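Long-range contacts in putative MAR1 (PDB 1X9G), which is of unknown function but belongs to the isochorismatase superfamily, and has been put forward as a putative ribonuclease: residues Leu24-Gln29 against Ala110-Ile115; Gly114-Ala119 against Leu142-Lys147; Phe136-Gly141 against Glu170-Gln175. All coordinates share one frame; numbering follows the deposited sequence.

Contact 1: Leu24-Gln29 against Ala110-Ile115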
loop_
_atom_site.group_PDB
_atom_site.type_symbol
_atom_site.label_atom_id
_atom_site.label_comp_id
_atom_site.label_asym_id
_atom_site.label_seq_id
_atom_site.Cartn_x
_atom_site.Cartn_y
_atom_site.Cartn_z
ATOM N N LEU A 24 -5.608 -22.153 -12.168
ATOM C CA LEU A 24 -6.927 -21.740 -12.604
ATOM C C LEU A 24 -6.779 -20.691 -13.671
ATOM O O LEU A 24 -6.339 -19.575 -13.381
ATOM C CB LEU A 24 -7.699 -21.205 -11.417
ATOM C CG LEU A 24 -9.157 -20.889 -11.602
ATOM C CD1 LEU A 24 -9.797 -21.912 -12.563
ATOM C CD2 LEU A 24 -9.873 -20.814 -10.211
ATOM N N CYS A 25 -7.143 -21.054 -14.901
ATOM C CA CYS A 25 -6.898 -20.215 -16.054
ATOM C C CYS A 25 -8.193 -19.513 -16.439
ATOM O O CYS A 25 -9.110 -20.130 -17.014
ATOM C CB CYS A 25 -6.350 -21.046 -17.206
ATOM S SG CYS A 25 -6.202 -20.085 -18.729
ATOM N N VAL A 26 -8.290 -18.224 -16.102
ATOM C CA VAL A 26 -9.618 -17.612 -16.093
ATOM C C VAL A 26 -9.975 -16.712 -17.280
ATOM O O VAL A 26 -9.333 -15.715 -17.493
ATOM C CB VAL A 26 -10.115 -17.119 -14.664
ATOM C CG1 VAL A 26 -9.028 -17.035 -13.675
ATOM C CG2 VAL A 26 -10.983 -15.861 -14.723
ATOM N N ASP A 27 -10.971 -17.157 -18.070
ATOM C CA ASP A 27 -11.610 -16.380 -19.163
ATOM C C ASP A 27 -10.720 -15.783 -20.277
ATOM O O ASP A 27 -11.056 -14.774 -20.890
ATOM C CB ASP A 27 -12.558 -15.324 -18.588
ATOM C CG ASP A 27 -13.605 -15.918 -17.659
ATOM O OD1 ASP A 27 -14.343 -15.101 -17.032
ATOM O OD2 ASP A 27 -13.718 -17.171 -17.555
ATOM N N LEU A 28 -9.610 -16.437 -20.586
ATOM C CA LEU A 28 -8.754 -15.975 -21.679
ATOM C C LEU A 28 -9.344 -16.279 -23.103
ATOM O O LEU A 28 -8.870 -17.129 -23.855
ATOM C CB LEU A 28 -7.321 -16.496 -21.461
ATOM C CG LEU A 28 -6.565 -15.919 -20.244
ATOM C CD1 LEU A 28 -5.245 -16.629 -19.991
ATOM C CD2 LEU A 28 -6.352 -14.374 -20.294
ATOM N N GLN A 29 -10.383 -15.546 -23.477
ATOM C CA GLN A 29 -11.182 -15.861 -24.665
ATOM C C GLN A 29 -11.057 -14.785 -25.749
ATOM O O GLN A 29 -10.471 -13.712 -25.524
ATOM C CB GLN A 29 -12.648 -16.061 -24.258
ATOM C CG GLN A 29 -12.748 -16.678 -22.885
ATOM C CD GLN A 29 -14.134 -16.822 -22.374
ATOM O OE1 GLN A 29 -14.343 -16.939 -21.167
ATOM N NE2 GLN A 29 -15.111 -16.844 -23.283
ATOM N N ALA A 110 -4.588 -22.254 -4.654
ATOM C CA ALA A 110 -5.007 -21.903 -5.981
ATOM C C ALA A 110 -4.121 -20.794 -6.486
ATOM O O ALA A 110 -3.927 -19.797 -5.803
ATOM C CB ALA A 110 -6.446 -21.470 -5.980
ATOM N N VAL A 111 -3.574 -20.996 -7.672
ATOM C CA VAL A 111 -2.810 -20.032 -8.421
ATOM C C VAL A 111 -3.757 -19.544 -9.517
ATOM O O VAL A 111 -4.138 -20.307 -10.434
ATOM C CB VAL A 111 -1.581 -20.712 -9.053
ATOM C CG1 VAL A 111 -0.817 -19.771 -9.996
ATOM C CG2 VAL A 111 -0.672 -21.342 -8.000
ATOM N N VAL A 112 -4.146 -18.271 -9.433
ATOM C CA VAL A 112 -5.236 -17.726 -10.234
ATOM C C VAL A 112 -4.688 -16.723 -11.216
ATOM O O VAL A 112 -3.921 -15.862 -10.845
ATOM C CB VAL A 112 -6.307 -17.105 -9.345
ATOM C CG1 VAL A 112 -7.450 -16.569 -10.175
ATOM C CG2 VAL A 112 -6.857 -18.130 -8.420
ATOM N N PHE A 113 -5.018 -16.864 -12.491
ATOM C CA PHE A 113 -4.438 -15.981 -13.478
ATOM C C PHE A 113 -5.444 -15.782 -14.591
ATOM O O PHE A 113 -6.330 -16.571 -14.693
ATOM C CB PHE A 113 -3.102 -16.542 -13.976
ATOM C CG PHE A 113 -3.163 -17.956 -14.403
ATOM C CD1 PHE A 113 -3.278 -18.284 -15.767
ATOM C CD2 PHE A 113 -3.075 -18.985 -13.472
ATOM C CE1 PHE A 113 -3.360 -19.629 -16.186
ATOM C CE2 PHE A 113 -3.136 -20.328 -13.883
ATOM C CZ PHE A 113 -3.289 -20.640 -15.250
ATOM N N GLY A 114 -5.308 -14.722 -15.382
ATOM C CA GLY A 114 -6.272 -14.350 -16.412
ATOM C C GLY A 114 -6.893 -12.947 -16.328
ATOM O O GLY A 114 -6.303 -12.027 -15.790
ATOM N N ILE A 115 -8.130 -12.843 -16.807
ATOM C CA ILE A 115 -8.799 -11.627 -17.090
ATOM C C ILE A 115 -10.262 -11.785 -16.610
ATOM O O ILE A 115 -10.755 -12.873 -16.644
ATOM C CB ILE A 115 -8.692 -11.347 -18.582
ATOM C CG1 ILE A 115 -8.646 -9.837 -18.798
ATOM C CG2 ILE A 115 -9.843 -12.033 -19.469
ATOM C CD1 ILE A 115 -7.274 -9.354 -19.189
#

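Contact 2: Gly114-Ala119 against Leu142-Lys147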
loop_
_atom_site.group_PDB
_atom_site.type_symbol
_atom_site.label_atom_id
_atom_site.label_comp_id
_atom_site.label_asym_id
_atom_site.label_seq_id
_atom_site.Cartn_x
_atom_site.Cartn_y
_atom_site.Cartn_z
ATOM N N GLY A 114 -5.308 -14.722 -15.382
ATOM C CA GLY A 114 -6.272 -14.350 -16.412
ATOM C C GLY A 114 -6.893 -12.947 -16.328
ATOM O O GLY A 114 -6.303 -12.027 -15.790
ATOM N N ILE A 115 -8.130 -12.843 -16.807
ATOM C CA ILE A 115 -8.799 -11.627 -17.090
ATOM C C ILE A 115 -10.262 -11.785 -16.610
ATOM O O ILE A 115 -10.755 -12.873 -16.644
ATOM C CB ILE A 115 -8.692 -11.347 -18.582
ATOM C CG1 ILE A 115 -8.646 -9.837 -18.798
ATOM C CG2 ILE A 115 -9.843 -12.033 -19.469
ATOM C CD1 ILE A 115 -7.274 -9.354 -19.189
ATOM N N GLU A 116 -10.935 -10.746 -16.069
ATOM C CA GLU A 116 -10.382 -9.415 -15.769
ATOM C C GLU A 116 -10.149 -9.227 -14.288
ATOM O O GLU A 116 -10.990 -9.625 -13.471
ATOM C CB GLU A 116 -11.344 -8.332 -16.247
ATOM C CG GLU A 116 -11.762 -8.443 -17.699
ATOM C CD GLU A 116 -12.061 -7.095 -18.356
ATOM O OE1 GLU A 116 -12.992 -7.075 -19.190
ATOM O OE2 GLU A 116 -11.392 -6.063 -18.057
ATOM N N GLY A 117 -9.035 -8.550 -13.961
ATOM C CA GLY A 117 -8.575 -8.311 -12.574
ATOM C C GLY A 117 -9.651 -7.867 -11.594
ATOM O O GLY A 117 -9.721 -8.349 -10.454
ATOM N N HIS A 118 -10.514 -6.963 -12.063
ATOM C CA HIS A 118 -11.533 -6.335 -11.226
ATOM C C HIS A 118 -12.909 -6.995 -11.299
ATOM O O HIS A 118 -13.850 -6.522 -10.637
ATOM C CB HIS A 118 -11.668 -4.872 -11.615
ATOM C CG HIS A 118 -12.150 -4.681 -13.014
ATOM N ND1 HIS A 118 -11.358 -4.953 -14.114
ATOM C CD2 HIS A 118 -13.356 -4.302 -13.496
ATOM C CE1 HIS A 118 -12.047 -4.700 -15.218
ATOM N NE2 HIS A 118 -13.257 -4.289 -14.868
ATOM N N ALA A 119 -13.022 -8.076 -12.083
ATOM C CA ALA A 119 -14.316 -8.637 -12.401
ATOM C C ALA A 119 -14.331 -10.106 -12.032
ATOM O O ALA A 119 -14.417 -10.427 -10.848
ATOM C CB ALA A 119 -14.655 -8.371 -13.900
ATOM N N LEU A 142 -2.182 -11.244 -15.141
ATOM C CA LEU A 142 -3.477 -10.577 -14.950
ATOM C C LEU A 142 -3.602 -9.343 -15.845
ATOM O O LEU A 142 -2.584 -8.758 -16.275
ATOM C CB LEU A 142 -3.737 -10.204 -13.489
ATOM C CG LEU A 142 -3.610 -11.206 -12.334
ATOM C CD1 LEU A 142 -3.410 -10.456 -10.990
ATOM C CD2 LEU A 142 -4.742 -12.272 -12.264
ATOM N N GLY A 143 -4.857 -9.004 -16.182
ATOM C CA GLY A 143 -5.163 -7.783 -16.943
ATOM C C GLY A 143 -6.622 -7.328 -16.869
ATOM O O GLY A 143 -7.498 -8.092 -16.492
ATOM N N SER A 144 -6.857 -6.073 -17.231
ATOM C CA SER A 144 -8.185 -5.482 -17.331
ATOM C C SER A 144 -8.167 -4.639 -18.603
ATOM O O SER A 144 -7.096 -4.291 -19.094
ATOM C CB SER A 144 -8.473 -4.591 -16.125
ATOM O OG SER A 144 -8.800 -5.392 -14.996
ATOM N N GLN A 145 -9.325 -4.295 -19.156
ATOM C CA GLN A 145 -9.325 -3.326 -20.268
ATOM C C GLN A 145 -8.782 -1.955 -19.898
ATOM O O GLN A 145 -8.019 -1.382 -20.666
ATOM C CB GLN A 145 -10.695 -3.212 -20.901
ATOM C CG GLN A 145 -11.003 -4.374 -21.745
ATOM C CD GLN A 145 -12.430 -4.376 -22.214
ATOM O OE1 GLN A 145 -13.155 -5.324 -21.959
ATOM N NE2 GLN A 145 -12.845 -3.304 -22.902
ATOM N N LYS A 146 -9.164 -1.438 -18.735
ATOM C CA LYS A 146 -8.673 -0.119 -18.256
ATOM C C LYS A 146 -7.808 -0.202 -16.988
ATOM O O LYS A 146 -8.144 -0.922 -16.036
ATOM C CB LYS A 146 -9.855 0.833 -17.995
ATOM C CG LYS A 146 -10.848 0.969 -19.151
ATOM C CD LYS A 146 -10.318 1.983 -20.170
ATOM C CE LYS A 146 -10.576 1.617 -21.636
ATOM N NZ LYS A 146 -12.004 1.505 -21.952
ATOM N N LYS A 147 -6.716 0.572 -16.979
ATOM C CA LYS A 147 -5.786 0.728 -15.829
ATOM C C LYS A 147 -6.474 0.940 -14.498
ATOM O O LYS A 147 -6.167 0.226 -13.533
ATOM C CB LYS A 147 -4.829 1.895 -16.044
ATOM C CG LYS A 147 -3.790 1.654 -17.123
ATOM C CD LYS A 147 -2.897 2.922 -17.401
ATOM C CE LYS A 147 -1.528 2.540 -18.158
ATOM N NZ LYS A 147 -1.636 2.410 -19.655
#

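Contact 3: Phe136-Gly141 against Glu170-Gln175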
loop_
_atom_site.group_PDB
_atom_site.type_symbol
_atom_site.label_atom_id
_atom_site.label_comp_id
_atom_site.label_asym_id
_atom_site.label_seq_id
_atom_site.Cartn_x
_atom_site.Cartn_y
_atom_site.Cartn_z
ATOM N N PHE A 136 -2.768 -17.450 -4.685
ATOM C CA PHE A 136 -1.514 -16.900 -5.192
ATOM C C PHE A 136 -1.713 -16.453 -6.595
ATOM O O PHE A 136 -2.285 -17.188 -7.404
ATOM C CB PHE A 136 -0.398 -17.943 -5.160
ATOM C CG PHE A 136 -0.202 -18.551 -3.816
ATOM C CD1 PHE A 136 -0.984 -19.638 -3.417
ATOM C CD2 PHE A 136 0.750 -18.025 -2.929
ATOM C CE1 PHE A 136 -0.800 -20.202 -2.140
ATOM C CE2 PHE A 136 0.929 -18.549 -1.662
ATOM C CZ PHE A 136 0.164 -19.657 -1.272
ATOM N N LEU A 137 -1.257 -15.242 -6.899
ATOM C CA LEU A 137 -1.657 -14.601 -8.133
ATOM C C LEU A 137 -0.426 -14.049 -8.813
ATOM O O LEU A 137 0.265 -13.255 -8.245
ATOM C CB LEU A 137 -2.686 -13.468 -7.827
ATOM C CG LEU A 137 -4.027 -13.902 -7.207
ATOM C CD1 LEU A 137 -4.351 -13.107 -6.025
ATOM C CD2 LEU A 137 -5.155 -13.805 -8.248
ATOM N N PRO A 138 -0.124 -14.505 -10.037
ATOM C CA PRO A 138 0.973 -13.846 -10.731
ATOM C C PRO A 138 0.454 -12.605 -11.423
ATOM O O PRO A 138 -0.299 -12.749 -12.403
ATOM C CB PRO A 138 1.377 -14.882 -11.779
ATOM C CG PRO A 138 0.051 -15.568 -12.127
ATOM C CD PRO A 138 -0.706 -15.620 -10.825
ATOM N N LYS A 139 0.842 -11.421 -10.938
ATOM C CA LYS A 139 0.408 -10.133 -11.514
ATOM C C LYS A 139 0.747 -10.008 -12.986
ATOM O O LYS A 139 0.097 -9.293 -13.757
ATOM C CB LYS A 139 1.055 -8.968 -10.775
ATOM C CG LYS A 139 0.445 -7.627 -11.171
ATOM C CD LYS A 139 1.018 -6.507 -10.306
ATOM C CE LYS A 139 1.158 -5.237 -11.081
ATOM N NZ LYS A 139 0.887 -4.120 -10.114
ATOM N N ASP A 140 1.871 -10.614 -13.283
ATOM C CA ASP A 140 2.295 -11.151 -14.528
ATOM C C ASP A 140 1.242 -11.571 -15.565
ATOM O O ASP A 140 1.335 -11.238 -16.755
ATOM C CB ASP A 140 3.078 -12.414 -14.105
ATOM C CG ASP A 140 4.356 -12.431 -14.713
ATOM O OD1 ASP A 140 4.634 -11.350 -15.242
ATOM O OD2 ASP A 140 5.080 -13.427 -14.724
ATOM N N GLY A 141 0.282 -12.367 -15.106
ATOM C CA GLY A 141 -0.714 -12.988 -15.950
ATOM C C GLY A 141 -2.097 -12.512 -15.547
ATOM O O GLY A 141 -3.066 -13.280 -15.592
ATOM N N GLU A 170 7.567 -15.944 -12.150
ATOM C CA GLU A 170 8.901 -16.429 -11.806
ATOM C C GLU A 170 9.000 -16.611 -10.305
ATOM O O GLU A 170 9.437 -17.634 -9.850
ATOM C CB GLU A 170 10.039 -15.585 -12.400
ATOM C CG GLU A 170 11.378 -15.783 -11.738
ATOM C CD GLU A 170 12.531 -15.169 -12.525
ATOM O OE1 GLU A 170 12.650 -15.584 -13.691
ATOM O OE2 GLU A 170 13.331 -14.315 -11.997
ATOM N N SER A 171 8.514 -15.661 -9.524
ATOM C CA SER A 171 8.514 -15.832 -8.060
ATOM C C SER A 171 7.827 -17.113 -7.673
ATOM O O SER A 171 8.307 -17.837 -6.852
ATOM C CB SER A 171 7.734 -14.703 -7.380
ATOM O OG SER A 171 8.125 -14.614 -6.014
ATOM N N ILE A 172 6.659 -17.357 -8.239
ATOM C CA ILE A 172 5.865 -18.548 -7.938
ATOM C C ILE A 172 6.515 -19.893 -8.334
ATOM O O ILE A 172 6.437 -20.846 -7.539
ATOM C CB ILE A 172 4.455 -18.424 -8.570
ATOM C CG1 ILE A 172 3.579 -17.485 -7.731
ATOM C CG2 ILE A 172 3.739 -19.782 -8.669
ATOM C CD1 ILE A 172 2.205 -17.172 -8.440
ATOM N N LEU A 173 7.132 -19.995 -9.529
ATOM C CA LEU A 173 7.836 -21.243 -9.881
ATOM C C LEU A 173 8.935 -21.585 -8.870
ATOM O O LEU A 173 8.987 -22.687 -8.376
ATOM C CB LEU A 173 8.421 -21.256 -11.300
ATOM C CG LEU A 173 7.572 -21.091 -12.564
ATOM C CD1 LEU A 173 8.141 -21.922 -13.709
ATOM C CD2 LEU A 173 6.044 -21.348 -12.401
ATOM N N LEU A 174 9.755 -20.604 -8.526
ATOM C CA LEU A 174 10.794 -20.692 -7.519
ATOM C C LEU A 174 10.342 -20.998 -6.100
ATOM O O LEU A 174 11.144 -21.430 -5.263
ATOM C CB LEU A 174 11.540 -19.357 -7.509
ATOM C CG LEU A 174 12.324 -19.061 -8.790
ATOM C CD1 LEU A 174 13.268 -17.872 -8.619
ATOM C CD2 LEU A 174 13.133 -20.312 -9.272
ATOM N N GLN A 175 9.087 -20.703 -5.793
ATOM C CA GLN A 175 8.602 -20.857 -4.439
ATOM C C GLN A 175 8.178 -22.306 -4.259
ATOM O O GLN A 175 8.289 -22.863 -3.168
ATOM C CB GLN A 175 7.422 -19.925 -4.176
ATOM C CG GLN A 175 7.765 -18.439 -3.836
ATOM C CD GLN A 175 6.502 -17.580 -3.843
ATOM O OE1 GLN A 175 5.508 -17.959 -3.252
ATOM N NE2 GLN A 175 6.515 -16.470 -4.566
#

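Contact 1: Leu24-Gln29 against Ala110-Ile115
Leu24 opens the parallel pairing with Ala110-Ile115 by using both backbone polar atoms: its N donates to Val111 O at 2.9 Å, and its O receives Phe113 N. That same carbonyl O sits over one face of the Phe113 ring, 3.2 Å above the plane and displaced toward the rim. Cys25 meets the same ring. Its CA makes a CH-pi contact with the face, 4.0 Å from the ring centroid, and its CB touches Phe113 CE1 at 3.5 Å, while SG stands only obliquely to the aromatic system. Phe113 CG lies between its backbone N and carbonyl carbon (chi1 50°), which starts the side chain toward strand 24-26 and lets the ring lie against Leu24 O and Cys25 CA. At Val26 the backbone again bonds twice, N to Phe113 O and O from Ile115 N, and CG1 meets Val112 CG1 at 3.9 Å. Gly114, having no side chain, brings its CA within 3.5 Å of Val26 O as a C-H donor. Asp27 turns its carboxylate to Lys90 in a salt bridge and to Thr65 in a hydrogen bond, with Cys120 alongside, a grouping consistent with the Asp-Lys-Cys site of isochorismatase-like hydrolases. The chain then leaves the pairing through an inverse gamma turn centred on Leu28, whose CD2 branch packs against Gly114 CA at 3.9 Å. In the three-layered fold this is the middle of the parallel sheet: strand 60-67 pairs with the far edge of 21-26, helix 117-130 packs on Leu24, Val26 and Val112, and helix 39-55 packs on Phe113 and Leu28.

Contact 2: Gly114-Ala119 against Leu142-Lys147
His118 CG stands between its backbone N and carbonyl carbon (chi1 64°), and chi2 of -72° turns the ring to bring ND1 to Ser144 OG, itself anti to its own carbonyl carbon (chi1 -77°). ND1 and OG meet at 2.7 Å in a hydrogen bond that either group could donate. The hydroxyl approaches the imidazole at its edge, in the ring plane. Beside this pair, Glu116 reaches across with a chain bent at chi2, and its OE2 takes Gln145 N at 2.9 Å, the N-H coming from above the carboxylate plane. A third bond is purely backbone: Gly117 N donates to Gly143 O at 3.0 Å. The same oxygen has Glu116 CA 3.3 Å away as a C-H donor. Further back, the strand pairing is fading. Gly143 N reaches Gly114 O only weakly at 3.4 Å, while Leu142 CA directs its C-H to that oxygen at 3.3 Å.

Within a beta-alpha-beta unit, the contact joins the end of strand 109-115 and the start of helix 117-130 to the end of strand 134-143, at the C-terminal ends of the strands. The peptide between Ile115 and Glu116 is cis, as in other isochorismatase-like hydrolases, and it lies where the chain passes from strand to helix. Glu170 of a second subunit binds His118 NE2, so both ring nitrogens have partners, which would restrain the rotation of the imidazole. By holding ND1, Ser144 probably helps to orient His118 for that bond between subunits.

Contact 3: Phe136-Gly141 against Glu170-Gln175
Ile172 projects from helix 170-175 onto strand 136-138, a helix-on-sheet contact of the Rossmann-like alpha/beta fold, and its CD1 does the touching. CG1 is anti to the carbonyl carbon and CD1 is anti to CA (chi2 172°), so the branch extends straight out from the helix toward the strand. The methyl lands on the Leu137-Pro138 peptide rather than on a single side chain: CD1 is 4.1 Å from Leu137 C and 3.9 Å from Pro138 N. On the proline ring it is equally distant, at 4.1 Å, from CB and CD, the two side chains crossing obliquely. Phe136 adds its CB at 4.3 Å from the same methyl. Leu137, between them in sequence, points its CB away from the helix, as the alternation of a strand requires.

Strand and helix run at 134° to each other, their axes 8.8 Å apart at the closest. No hydrogen bond joins them; the contact is apolar and modest in area. Beyond the strand, the CB of Asp140 points toward the helix, and its OD2 is hydrogen-bonded to Ser169 OG, just before the segment. Val45 of helix 39-55 also packs on Pro138, so the proline is touched by two helices. Helix 170-175 also faces a third subunit, where Ser171 OG bonds to the backbone O of His118. Within the helix, Gln175 NE2 reaches back one turn to donate to that same Ser171 OG at 2.9 Å, with the oxygen only 5° out of the amide plane.

How the contacts relate
From the N terminus, contact 1 closes the longest loop, bringing Leu24-Gln29 beside Ala110-Ile115 after 80 intervening residues and setting two central strands together. Contact 2 starts on the residues where contact 1 ends, sharing Gly114 and Ile115, and closes the shorter loop through helix 117-130. Contact 3 opens within that loop, at Phe136, but closes beyond it at Gln175, so contacts 2 and 3 cross, whereas contacts 1 and 3 follow in series. Gly114 N and Gly141 O, 2.7 Å apart in a probable hydrogen bond, link strand 109-115 to strand 134-143. Together the contacts join neighbouring strands, their crossover helix and the helix that follows the edge strand 164-167.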